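Long-range contacts in 6-carboxyhexanoate--coa ligase (Bacillus subtilis, PDB 5FLG), which belongs to the 6-carboxyhexanoate--CoA ligase family, also named pimeloyl-CoA synthase, with a pocket that holds phosphoaminophosphonic acid-adenylate ester beside magnesium and pimelic acid: residues K26-G31 with K50-R56; L99-E103 with V205-M210; A187-C193 with C227-D233. All coordinates share one frame; numbering follows the deposited sequence.

Contact 1 (K26-G31 with K50-R56). With ANP (phosphoaminophosphonic acid-adenylate ester), chain D.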
loop_
_atom_site.group_PDB
_atom_site.type_symbol
_atom_site.label_atom_id
_atom_site.label_comp_id
_atom_site.label_asym_id
_atom_site.label_seq_id
_atom_site.Cartn_x
_atom_site.Cartn_y
_atom_site.Cartn_z
ATOM N N LYS A 26 -10.191 7.042 12.358
ATOM C CA LYS A 26 -11.019 5.881 12.648
ATOM C C LYS A 26 -10.655 4.725 11.714
ATOM O O LYS A 26 -10.657 4.894 10.495
ATOM C CB LYS A 26 -12.497 6.230 12.453
ATOM C CG LYS A 26 -13.443 5.091 12.809
ATOM C CD LYS A 26 -14.893 5.463 12.562
ATOM C CE LYS A 26 -15.775 4.237 12.682
ATOM N NZ LYS A 26 -17.155 4.456 12.159
ATOM N N HIS A 27 -10.231 3.607 12.300
ATOM C CA HIS A 27 -10.039 2.340 11.589
ATOM C C HIS A 27 -11.335 1.939 10.901
ATOM O O HIS A 27 -12.371 1.843 11.540
ATOM C CB HIS A 27 -9.634 1.236 12.598
ATOM C CG HIS A 27 -9.564 -0.141 12.000
ATOM N ND1 HIS A 27 -8.628 -0.493 11.060
ATOM C CD2 HIS A 27 -10.328 -1.244 12.194
ATOM C CE1 HIS A 27 -8.830 -1.741 10.675
ATOM N NE2 HIS A 27 -9.845 -2.226 11.361
ATOM N N ILE A 28 -11.307 1.745 9.600
ATOM C CA ILE A 28 -12.531 1.313 8.915
ATOM C C ILE A 28 -12.473 -0.185 8.629
ATOM O O ILE A 28 -13.350 -0.970 9.056
ATOM C CB ILE A 28 -12.723 2.032 7.561
ATOM C CG1 ILE A 28 -12.950 3.534 7.747
ATOM C CG2 ILE A 28 -13.894 1.413 6.816
ATOM C CD1 ILE A 28 -14.275 3.853 8.386
ATOM N N SER A 29 -11.417 -0.580 7.934
ATOM C CA SER A 29 -11.270 -1.957 7.493
ATOM C C SER A 29 -9.806 -2.403 7.450
ATOM O O SER A 29 -8.901 -1.600 7.254
ATOM C CB SER A 29 -11.884 -2.131 6.111
ATOM O OG SER A 29 -11.879 -3.491 5.734
ATOM N N GLY A 30 -9.593 -3.703 7.623
ATOM C CA GLY A 30 -8.287 -4.313 7.420
ATOM C C GLY A 30 -8.470 -5.678 6.787
ATOM O O GLY A 30 -9.453 -6.343 7.023
ATOM N N GLY A 31 -7.533 -6.105 5.965
ATOM C CA GLY A 31 -7.589 -7.458 5.455
ATOM C C GLY A 31 -6.224 -8.048 5.224
ATOM O O GLY A 31 -5.244 -7.331 4.982
ATOM N N LYS A 50 -13.644 -4.343 -0.265
ATOM C CA LYS A 50 -13.940 -4.564 1.131
ATOM C C LYS A 50 -13.746 -3.289 1.921
ATOM O O LYS A 50 -14.581 -2.908 2.737
ATOM C CB LYS A 50 -13.011 -5.671 1.617
ATOM C CG LYS A 50 -12.883 -5.831 3.092
ATOM C CD LYS A 50 -11.919 -6.998 3.301
ATOM C CE LYS A 50 -11.575 -7.199 4.762
ATOM N NZ LYS A 50 -12.692 -7.957 5.363
ATOM N N GLY A 51 -12.704 -2.559 1.607
ATOM C CA GLY A 51 -12.465 -1.292 2.270
ATOM C C GLY A 51 -13.435 -0.176 1.856
ATOM O O GLY A 51 -13.816 0.649 2.693
ATOM N N LEU A 52 -13.866 -0.173 0.590
ATOM C CA LEU A 52 -14.732 0.912 0.071
ATOM C C LEU A 52 -16.218 0.753 0.413
ATOM O O LEU A 52 -16.953 1.710 0.383
ATOM C CB LEU A 52 -14.615 1.041 -1.440
ATOM C CG LEU A 52 -13.255 1.463 -1.981
ATOM C CD1 LEU A 52 -13.327 1.595 -3.482
ATOM C CD2 LEU A 52 -12.759 2.746 -1.344
ATOM N N SER A 53 -16.668 -0.443 0.751
ATOM C CA SER A 53 -18.082 -0.638 0.974
ATOM C C SER A 53 -18.328 -1.000 2.437
ATOM O O SER A 53 -19.178 -1.814 2.737
ATOM C CB SER A 53 -18.574 -1.773 0.075
ATOM O OG SER A 53 -17.899 -2.971 0.428
ATOM N N HIS A 54 -17.530 -0.472 3.352
ATOM C CA HIS A 54 -17.607 -0.936 4.724
ATOM C C HIS A 54 -18.735 -0.223 5.472
ATOM O O HIS A 54 -18.894 0.982 5.358
ATOM C CB HIS A 54 -16.278 -0.743 5.443
ATOM C CG HIS A 54 -16.078 -1.685 6.584
ATOM N ND1 HIS A 54 -16.854 -1.632 7.720
ATOM C CD2 HIS A 54 -15.367 -2.830 6.673
ATOM C CE1 HIS A 54 -16.520 -2.626 8.522
ATOM N NE2 HIS A 54 -15.646 -3.388 7.893
ATOM N N SER A 55 -19.435 -0.966 6.325
ATOM C CA SER A 55 -20.495 -0.415 7.160
ATOM C C SER A 55 -19.987 0.575 8.219
ATOM O O SER A 55 -20.778 1.280 8.823
ATOM C CB SER A 55 -21.223 -1.559 7.868
ATOM O OG SER A 55 -20.373 -2.212 8.827
ATOM N N ARG A 56 -18.688 0.576 8.518
ATOM C CA ARG A 56 -18.158 1.549 9.450
ATOM C C ARG A 56 -17.915 2.905 8.746
ATOM O O ARG A 56 -17.500 3.867 9.373
ATOM C CB ARG A 56 -16.877 1.027 10.117
ATOM C CG ARG A 56 -17.140 -0.100 11.113
ATOM C CD ARG A 56 -15.883 -0.806 11.603
ATOM N NE ARG A 56 -14.908 0.089 12.209
ATOM C CZ ARG A 56 -14.897 0.448 13.488
ATOM N NH1 ARG A 56 -15.855 0.042 14.308
ATOM N NH2 ARG A 56 -13.991 1.316 13.920
HETATM P PG ANP D . -13.184 -5.829 8.368
HETATM O O1G ANP D . -13.114 -5.085 7.063
HETATM O O2G ANP D . -14.475 -5.584 9.099
HETATM O O3G ANP D . -12.858 -7.286 8.307
HETATM P PB ANP D . -11.187 -5.933 10.565
HETATM O O1B ANP D . -10.710 -7.233 10.022
HETATM O O2B ANP D . -10.292 -4.906 11.152
HETATM N N3B ANP D . -11.960 -5.066 9.286
HETATM P PA ANP D . -13.155 -7.571 11.877
HETATM O O1A ANP D . -14.554 -7.333 12.216
HETATM O O2A ANP D . -12.726 -8.577 10.847
HETATM O O3A ANP D . -12.379 -6.184 11.632
HETATM O "O5'" ANP D . -12.465 -7.994 13.316
HETATM C "C5'" ANP D . -12.956 -7.478 14.521
HETATM C "C4'" ANP D . -11.784 -7.019 15.393
HETATM O "O4'" ANP D . -10.883 -8.119 15.570
HETATM C "C3'" ANP D . -10.989 -5.899 14.740
HETATM O "O3'" ANP D . -11.455 -4.620 15.150
HETATM C "C2'" ANP D . -9.607 -6.121 15.281
HETATM O "O2'" ANP D . -9.543 -5.587 16.605
HETATM C "C1'" ANP D . -9.556 -7.620 15.363
HETATM N N9 ANP D . -8.935 -8.137 14.138
HETATM C C8 ANP D . -9.484 -8.224 12.875
HETATM N N7 ANP D . -8.618 -8.837 12.033
HETATM C C5 ANP D . -7.489 -9.105 12.757
HETATM C C6 ANP D . -6.163 -9.693 12.508
HETATM N N6 ANP D . -5.797 -10.124 11.297
HETATM N N1 ANP D . -5.295 -9.803 13.537
HETATM C C2 ANP D . -5.607 -9.353 14.758
HETATM N N3 ANP D . -6.810 -8.865 15.103
HETATM C C4 ANP D . -7.715 -8.625 14.124
HETATM O O HOH W 1 -10.429 -8.653 7.434
#
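At the phosphate end of the pocket for ANP (phosphoaminophosphonic acid-adenylate ester), S29 of strand 26-36 meets H54 of the loop that follows helix 40-52. S29 CB sits 3.6 Å from H54 CD2, and both side chains hold the PG phosphate. H54 NE2 donates to ANP O2G at 2.8 Å, an almost straight bond (171°). The ring cannot turn easily, because its other nitrogen, ND1, accepts a hydrogen bond from the backbone N-H of R56, in the ring plane. The carbonyl oxygen of I28 lies over the centre of one ring face. S29 OG also bonds ANP O1G, although the modelled distance is improbably short. K50 runs extended until its last torsion (chi4 81°) turns NZ to ANP O3G at 3.0 Å, where a long, flexible cation suits a phosphate; E174 gives NZ a second, acidic partner. One phosphate further along, H27 NE2 donates to ANP O2B on PB at 2.7 Å, the oxygen lying at the ring edge.

At the start of the strand, R56 binds its backbone. R56 NH2 (2.9 Å) and NE both donate to H27 O, a side-on grip on one atom that lies in the guanidinium plane. K26 CE rests over a guanidinium face, while K26 NZ bonds R56 O at 2.9 Å on a lone pair; E224, in a salt bridge with K26 NZ, probably eases the nearness of the two cations. I28 and S29 both face A15, a classic beta bulge, within a phosphate-binding site built from a strand edge, a helix end and the loop after it.

Contact 2 (L99-E103 with V205-M210)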
loop_
_atom_site.group_PDB
_atom_site.type_symbol
_atom_site.label_atom_id
_atom_site.label_comp_id
_atom_site.label_asym_id
_atom_site.label_seq_id
_atom_site.Cartn_x
_atom_site.Cartn_y
_atom_site.Cartn_z
ATOM N N LEU A 99 -17.326 -20.879 28.483
ATOM C CA LEU A 99 -16.437 -21.571 27.553
ATOM C C LEU A 99 -14.968 -21.224 27.770
ATOM O O LEU A 99 -14.131 -22.091 27.661
ATOM C CB LEU A 99 -16.793 -21.221 26.098
ATOM C CG LEU A 99 -18.182 -21.705 25.655
ATOM C CD1 LEU A 99 -18.603 -21.139 24.302
ATOM C CD2 LEU A 99 -18.217 -23.223 25.623
ATOM N N LEU A 100 -14.624 -19.951 27.953
ATOM C CA LEU A 100 -13.218 -19.611 28.257
ATOM C C LEU A 100 -12.729 -20.370 29.509
ATOM O O LEU A 100 -11.587 -20.815 29.544
ATOM C CB LEU A 100 -13.020 -18.102 28.429
ATOM C CG LEU A 100 -13.243 -17.241 27.155
ATOM C CD1 LEU A 100 -13.465 -15.785 27.536
ATOM C CD2 LEU A 100 -12.071 -17.338 26.187
ATOM N N GLU A 101 -13.580 -20.491 30.522
ATOM C CA GLU A 101 -13.193 -21.136 31.770
ATOM C C GLU A 101 -12.967 -22.623 31.617
ATOM O O GLU A 101 -11.922 -23.143 31.998
ATOM C CB GLU A 101 -14.228 -20.901 32.871
ATOM C CG GLU A 101 -13.573 -20.794 34.243
ATOM C CD GLU A 101 -14.562 -20.673 35.390
ATOM O OE1 GLU A 101 -15.474 -19.834 35.315
ATOM O OE2 GLU A 101 -14.424 -21.410 36.379
ATOM N N LYS A 102 -13.901 -23.270 30.957
ATOM C CA LYS A 102 -13.773 -24.646 30.567
ATOM C C LYS A 102 -12.533 -24.904 29.699
ATOM O O LYS A 102 -11.871 -25.919 29.853
ATOM C CB LYS A 102 -15.051 -25.072 29.842
ATOM C CG LYS A 102 -15.051 -26.540 29.460
ATOM C CD LYS A 102 -16.364 -26.951 28.808
ATOM C CE LYS A 102 -16.571 -28.456 28.913
ATOM N NZ LYS A 102 -17.315 -29.014 27.750
ATOM N N GLU A 103 -12.154 -23.971 28.839
ATOM C CA GLU A 103 -10.928 -24.164 28.059
ATOM C C GLU A 103 -9.646 -24.060 28.896
ATOM O O GLU A 103 -8.586 -24.356 28.394
ATOM C CB GLU A 103 -10.843 -23.162 26.905
ATOM C CG GLU A 103 -9.737 -23.435 25.916
ATOM C CD GLU A 103 -9.970 -24.663 25.033
ATOM O OE1 GLU A 103 -11.137 -25.027 24.805
ATOM O OE2 GLU A 103 -8.970 -25.263 24.577
ATOM N N VAL A 205 -15.672 -17.754 20.641
ATOM C CA VAL A 205 -14.518 -18.097 21.483
ATOM C C VAL A 205 -13.911 -19.332 20.835
ATOM O O VAL A 205 -14.628 -20.169 20.275
ATOM C CB VAL A 205 -14.992 -18.454 22.904
ATOM C CG1 VAL A 205 -13.856 -19.074 23.714
ATOM C CG2 VAL A 205 -15.458 -17.206 23.608
ATOM N N ALA A 206 -12.589 -19.354 20.742
ATOM C CA ALA A 206 -11.893 -20.452 20.116
ATOM C C ALA A 206 -10.820 -20.966 21.070
ATOM O O ALA A 206 -10.167 -20.193 21.774
ATOM C CB ALA A 206 -11.257 -20.008 18.841
ATOM N N GLY A 207 -10.523 -22.249 20.933
ATOM C CA GLY A 207 -9.402 -22.851 21.635
ATOM C C GLY A 207 -9.165 -24.264 21.169
ATOM O O GLY A 207 -9.975 -24.843 20.431
ATOM N N LYS A 208 -8.084 -24.848 21.673
ATOM C CA LYS A 208 -7.537 -26.066 21.103
ATOM C C LYS A 208 -8.496 -27.178 21.393
ATOM O O LYS A 208 -8.778 -27.982 20.517
ATOM C CB LYS A 208 -6.177 -26.387 21.717
ATOM C CG LYS A 208 -5.010 -25.641 21.111
ATOM C CD LYS A 208 -3.751 -25.886 21.952
ATOM C CE LYS A 208 -2.525 -25.189 21.370
ATOM N NZ LYS A 208 -2.554 -23.716 21.518
ATOM N N LYS A 209 -9.137 -27.131 22.552
ATOM C CA LYS A 209 -10.062 -28.197 22.905
ATOM C C LYS A 209 -11.466 -27.964 22.390
ATOM O O LYS A 209 -12.087 -28.873 21.848
ATOM C CB LYS A 209 -10.096 -28.390 24.396
ATOM C CG LYS A 209 -8.744 -28.880 24.896
ATOM C CD LYS A 209 -8.783 -29.284 26.361
ATOM C CE LYS A 209 -8.932 -28.053 27.229
ATOM N NZ LYS A 209 -7.922 -27.032 26.833
ATOM N N MET A 210 -12.028 -26.796 22.667
ATOM C CA MET A 210 -13.408 -26.572 22.299
ATOM C C MET A 210 -13.565 -26.296 20.800
ATOM O O MET A 210 -14.684 -26.193 20.299
ATOM C CB MET A 210 -13.984 -25.420 23.117
ATOM C CG MET A 210 -13.196 -24.124 23.015
ATOM S SD MET A 210 -13.985 -22.778 23.933
ATOM C CE MET A 210 -12.566 -21.731 24.207
#
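E103 and K209 meet where the last turn of helix 89-102 reaches the turn after strand 203-207. From the glutamate backbone, CB comes to about 3.5 Å from M210 CE, a methyl whose place is doubtful because it also lies too near V205. CG then passes the same methyl, and a bend at chi2 (71°) swings the carboxylate toward the turn. E103 CD approaches K209 N at 3.6 Å. Of the two oxygens, OE2 is the surer: E103 OE2 takes K209 N on its syn lone pair at 2.8 Å. K209 NZ comes to the same OE2 at 3.1 Å, well above the carboxylate plane, completing a salt bridge. OE1 accepts M210 N, but it is modelled too close to M210 CG for its position to be trusted.

Strands 203-207 and 211-215 are antiparallel neighbours in the mixed sheet, and residues 208-210 form the turn of this beta hairpin. An acid suits the spot because the N-H groups of K209 and, less surely, M210 both point to it. K209 bends at chi3 and chi4, which lets NZ also donate to E103 O at 3.2 Å, from above the carbonyl plane.

One turn earlier in the helix, at L99 and L100, the contact becomes apolar. L100 CD2 lies 3.5 Å from V205 CG1, its branched end crossing the valine, while L99 CB meets M210 SD at 3.9 Å, a flexible thioether against a methylene. K208 turns the other way, its NZ bonded to S183 O and H185 O.

Contact 3 (A187-C193 with C227-D233); sequences AVVAELC and CRVFFID. With ANP (phosphoaminophosphonic acid-adenylate ester), chain D.
E191 and R228 meet diagonally across two antiparallel strands in the middle of the mixed sheet, their carboxylate and guanidinium planes nearly coplanar (26° apart). R228 NE donates to E191 OE2 at 2.6 Å, nearly along the C-O axis, in a salt bridge. The strand register puts both on one sheet face, which helix 170-184 covers through L178; E191 runs extended and R228 bends at chi2 (70°), which brings NE to the carboxylate. C193 SG sits 3.4 Å above the centre of the same R228 guanidinium, a small soft atom against a flat cation. F230 lies beside E191 with its ring nearly at right angles to the carboxylate (84°), and OE2 lies at the ring edge.

Helix 107-116 covers the opposite sheet face, which is apolar. F231 turns its edge to L192, F231 CE2 coming within 4.1 Å of L192 CB. L192 CD2 in turn packs on C227 SG.

The backbone holds this register through bonds such as F231 N to A190 O (2.7 Å), with a classic beta bulge where V189 and A190 both face F231. V189 CG2 touches D233 CB there. R228 NH2 donates to Y204 OH, while R228 NH1 donates to the ribose oxygen O4' of ANP (phosphoaminophosphonic acid-adenylate ester) at 2.9 Å.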
loop_
_atom_site.group_PDB
_atom_site.type_symbol
_atom_site.label_atom_id
_atom_site.label_comp_id
_atom_site.label_asym_id
_atom_site.label_seq_id
_atom_site.Cartn_x
_atom_site.Cartn_y
_atom_site.Cartn_z
ATOM N N ALA A 187 1.451 -21.167 22.626
ATOM C CA ALA A 187 1.235 -20.307 23.808
ATOM C C ALA A 187 -0.203 -19.775 23.968
ATOM O O ALA A 187 -0.578 -19.265 25.040
ATOM C CB ALA A 187 2.238 -19.166 23.805
ATOM N N VAL A 188 -1.034 -19.921 22.931
ATOM C CA VAL A 188 -2.391 -19.409 23.004
ATOM C C VAL A 188 -3.380 -20.404 23.568
ATOM O O VAL A 188 -3.673 -21.450 22.956
ATOM C CB VAL A 188 -2.920 -18.935 21.604
ATOM C CG1 VAL A 188 -4.325 -18.373 21.747
ATOM C CG2 VAL A 188 -2.012 -17.899 20.999
ATOM N N VAL A 189 -4.020 -20.034 24.668
ATOM C CA VAL A 189 -4.962 -20.909 25.344
ATOM C C VAL A 189 -6.372 -20.674 24.781
ATOM O O VAL A 189 -7.183 -21.568 24.722
ATOM C CB VAL A 189 -4.957 -20.609 26.852
ATOM C CG1 VAL A 189 -6.084 -21.347 27.572
ATOM C CG2 VAL A 189 -3.604 -20.981 27.460
ATOM N N ALA A 190 -6.687 -19.438 24.463
ATOM C CA ALA A 190 -8.030 -19.127 23.991
ATOM C C ALA A 190 -8.123 -17.751 23.368
ATOM O O ALA A 190 -7.274 -16.871 23.608
ATOM C CB ALA A 190 -9.011 -19.257 25.135
ATOM N N GLU A 191 -9.141 -17.589 22.505
ATOM C CA GLU A 191 -9.368 -16.331 21.795
ATOM C C GLU A 191 -10.832 -15.940 22.014
ATOM O O GLU A 191 -11.692 -16.793 22.129
ATOM C CB GLU A 191 -9.057 -16.445 20.304
ATOM C CG GLU A 191 -9.544 -15.217 19.510
ATOM C CD GLU A 191 -9.436 -15.339 17.972
ATOM O OE1 GLU A 191 -9.142 -16.435 17.424
ATOM O OE2 GLU A 191 -9.693 -14.310 17.289
ATOM N N LEU A 192 -11.054 -14.663 22.305
ATOM C CA LEU A 192 -12.376 -14.116 22.388
ATOM C C LEU A 192 -12.517 -13.040 21.319
ATOM O O LEU A 192 -11.655 -12.173 21.188
ATOM C CB LEU A 192 -12.569 -13.524 23.765
ATOM C CG LEU A 192 -13.816 -12.695 24.017
ATOM C CD1 LEU A 192 -15.087 -13.542 24.011
ATOM C CD2 LEU A 192 -13.630 -11.985 25.337
ATOM N N CYS A 193 -13.618 -13.086 20.574
ATOM C CA CYS A 193 -13.781 -12.221 19.429
ATOM C C CYS A 193 -15.233 -11.811 19.221
ATOM O O CYS A 193 -16.148 -12.636 19.335
ATOM C CB CYS A 193 -13.291 -12.910 18.171
ATOM S SG CYS A 193 -13.793 -12.040 16.638
ATOM N N CYS A 227 -14.043 -6.760 19.662
ATOM C CA CYS A 227 -13.059 -7.294 20.611
ATOM C C CYS A 227 -12.302 -8.426 19.939
ATOM O O CYS A 227 -12.877 -9.232 19.189
ATOM C CB CYS A 227 -13.762 -7.801 21.863
ATOM S SG CYS A 227 -12.800 -8.868 22.975
ATOM N N ARG A 228 -10.994 -8.418 20.136
ATOM C CA ARG A 228 -10.156 -9.507 19.750
ATOM C C ARG A 228 -9.082 -9.619 20.852
ATOM O O ARG A 228 -8.156 -8.826 20.895
ATOM C CB ARG A 228 -9.520 -9.217 18.390
ATOM C CG ARG A 228 -9.156 -10.447 17.578
ATOM C CD ARG A 228 -10.417 -11.108 17.116
ATOM N NE ARG A 228 -10.283 -12.092 16.045
ATOM C CZ ARG A 228 -10.802 -11.951 14.832
ATOM N NH1 ARG A 228 -11.170 -10.743 14.384
ATOM N NH2 ARG A 228 -10.981 -13.013 14.079
ATOM N N VAL A 229 -9.192 -10.639 21.673
ATOM C CA VAL A 229 -8.220 -10.887 22.750
ATOM C C VAL A 229 -7.713 -12.316 22.646
ATOM O O VAL A 229 -8.519 -13.258 22.525
ATOM C CB VAL A 229 -8.876 -10.727 24.141
ATOM C CG1 VAL A 229 -7.855 -10.952 25.243
ATOM C CG2 VAL A 229 -9.476 -9.338 24.282
ATOM N N PHE A 230 -6.390 -12.475 22.823
ATOM C CA PHE A 230 -5.769 -13.779 22.862
ATOM C C PHE A 230 -5.255 -13.989 24.279
ATOM O O PHE A 230 -4.404 -13.244 24.730
ATOM C CB PHE A 230 -4.557 -13.860 21.907
ATOM C CG PHE A 230 -4.874 -13.577 20.465
ATOM C CD1 PHE A 230 -6.155 -13.748 19.973
ATOM C CD2 PHE A 230 -3.870 -13.250 19.582
ATOM C CE1 PHE A 230 -6.441 -13.453 18.647
ATOM C CE2 PHE A 230 -4.145 -13.006 18.236
ATOM C CZ PHE A 230 -5.449 -13.102 17.777
ATOM N N PHE A 231 -5.719 -15.037 24.923
ATOM C CA PHE A 231 -5.291 -15.346 26.261
ATOM C C PHE A 231 -4.047 -16.212 26.182
ATOM O O PHE A 231 -4.064 -17.298 25.580
ATOM C CB PHE A 231 -6.420 -16.055 26.993
ATOM C CG PHE A 231 -7.607 -15.169 27.283
ATOM C CD1 PHE A 231 -7.659 -14.416 28.438
ATOM C CD2 PHE A 231 -8.666 -15.067 26.374
ATOM C CE1 PHE A 231 -8.745 -13.604 28.703
ATOM C CE2 PHE A 231 -9.743 -14.237 26.616
ATOM C CZ PHE A 231 -9.783 -13.499 27.782
ATOM N N ILE A 232 -2.936 -15.654 26.646
ATOM C CA ILE A 232 -1.607 -16.249 26.454
ATOM C C ILE A 232 -1.035 -16.901 27.719
ATOM O O ILE A 232 -1.089 -16.335 28.813
ATOM C CB ILE A 232 -0.584 -15.183 26.034
ATOM C CG1 ILE A 232 -1.073 -14.453 24.797
ATOM C CG2 ILE A 232 0.791 -15.797 25.822
ATOM C CD1 ILE A 232 -1.150 -15.307 23.550
ATOM N N ASP A 233 -0.506 -18.105 27.544
ATOM C CA ASP A 233 0.184 -18.834 28.587
ATOM C C ASP A 233 1.554 -19.246 28.075
ATOM O O ASP A 233 1.696 -20.287 27.430
ATOM C CB ASP A 233 -0.586 -20.094 28.954
ATOM C CG ASP A 233 0.241 -21.044 29.833
ATOM O OD1 ASP A 233 1.419 -20.728 30.122
ATOM O OD2 ASP A 233 -0.285 -22.103 30.232
HETATM P PG ANP D . -13.184 -5.829 8.368
HETATM O O1G ANP D . -13.114 -5.085 7.063
HETATM O O2G ANP D . -14.475 -5.584 9.099
HETATM O O3G ANP D . -12.858 -7.286 8.307
HETATM P PB ANP D . -11.187 -5.933 10.565
HETATM O O1B ANP D . -10.710 -7.233 10.022
HETATM O O2B ANP D . -10.292 -4.906 11.152
HETATM N N3B ANP D . -11.960 -5.066 9.286
HETATM P PA ANP D . -13.155 -7.571 11.877
HETATM O O1A ANP D . -14.554 -7.333 12.216
HETATM O O2A ANP D . -12.726 -8.577 10.847
HETATM O O3A ANP D . -12.379 -6.184 11.632
HETATM O "O5'" ANP D . -12.465 -7.994 13.316
HETATM C "C5'" ANP D . -12.956 -7.478 14.521
HETATM C "C4'" ANP D . -11.784 -7.019 15.393
HETATM O "O4'" ANP D . -10.883 -8.119 15.570
HETATM C "C3'" ANP D . -10.989 -5.899 14.740
HETATM O "O3'" ANP D . -11.455 -4.620 15.150
HETATM C "C2'" ANP D . -9.607 -6.121 15.281
HETATM O "O2'" ANP D . -9.543 -5.587 16.605
HETATM C "C1'" ANP D . -9.556 -7.620 15.363
HETATM N N9 ANP D . -8.935 -8.137 14.138
HETATM C C8 ANP D . -9.484 -8.224 12.875
HETATM N N7 ANP D . -8.618 -8.837 12.033
HETATM C C5 ANP D . -7.489 -9.105 12.757
HETATM C C6 ANP D . -6.163 -9.693 12.508
HETATM N N6 ANP D . -5.797 -10.124 11.297
HETATM N N1 ANP D . -5.295 -9.803 13.537
HETATM C C2 ANP D . -5.607 -9.353 14.758
HETATM N N3 ANP D . -6.810 -8.865 15.103
HETATM C C4 ANP D . -7.715 -8.625 14.124
#

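In the fold
Contacts 1 and 3 reach the same ANP molecule from opposite sides of the chain's centre, with their own centres 24 Å apart. Contact 1 serves the phosphates and contact 3 the ribose, so the nucleotide bridges about 9 Å between their nearest atoms. Both also come near pimelic acid: the side chain of C193 in contact 3 is about 4 Å from it, that of K50 in contact 1 about 6 Å. Contact 2 lies farther off, the V205 side chain being about 11 Å from pimelic acid and 13 Å from ANP. It joins contact 3 through neighbouring strands 203-207 and 188-194, where A206 O is 2.9 Å from E191 N, and its centre is 10 Å from that of contact 3.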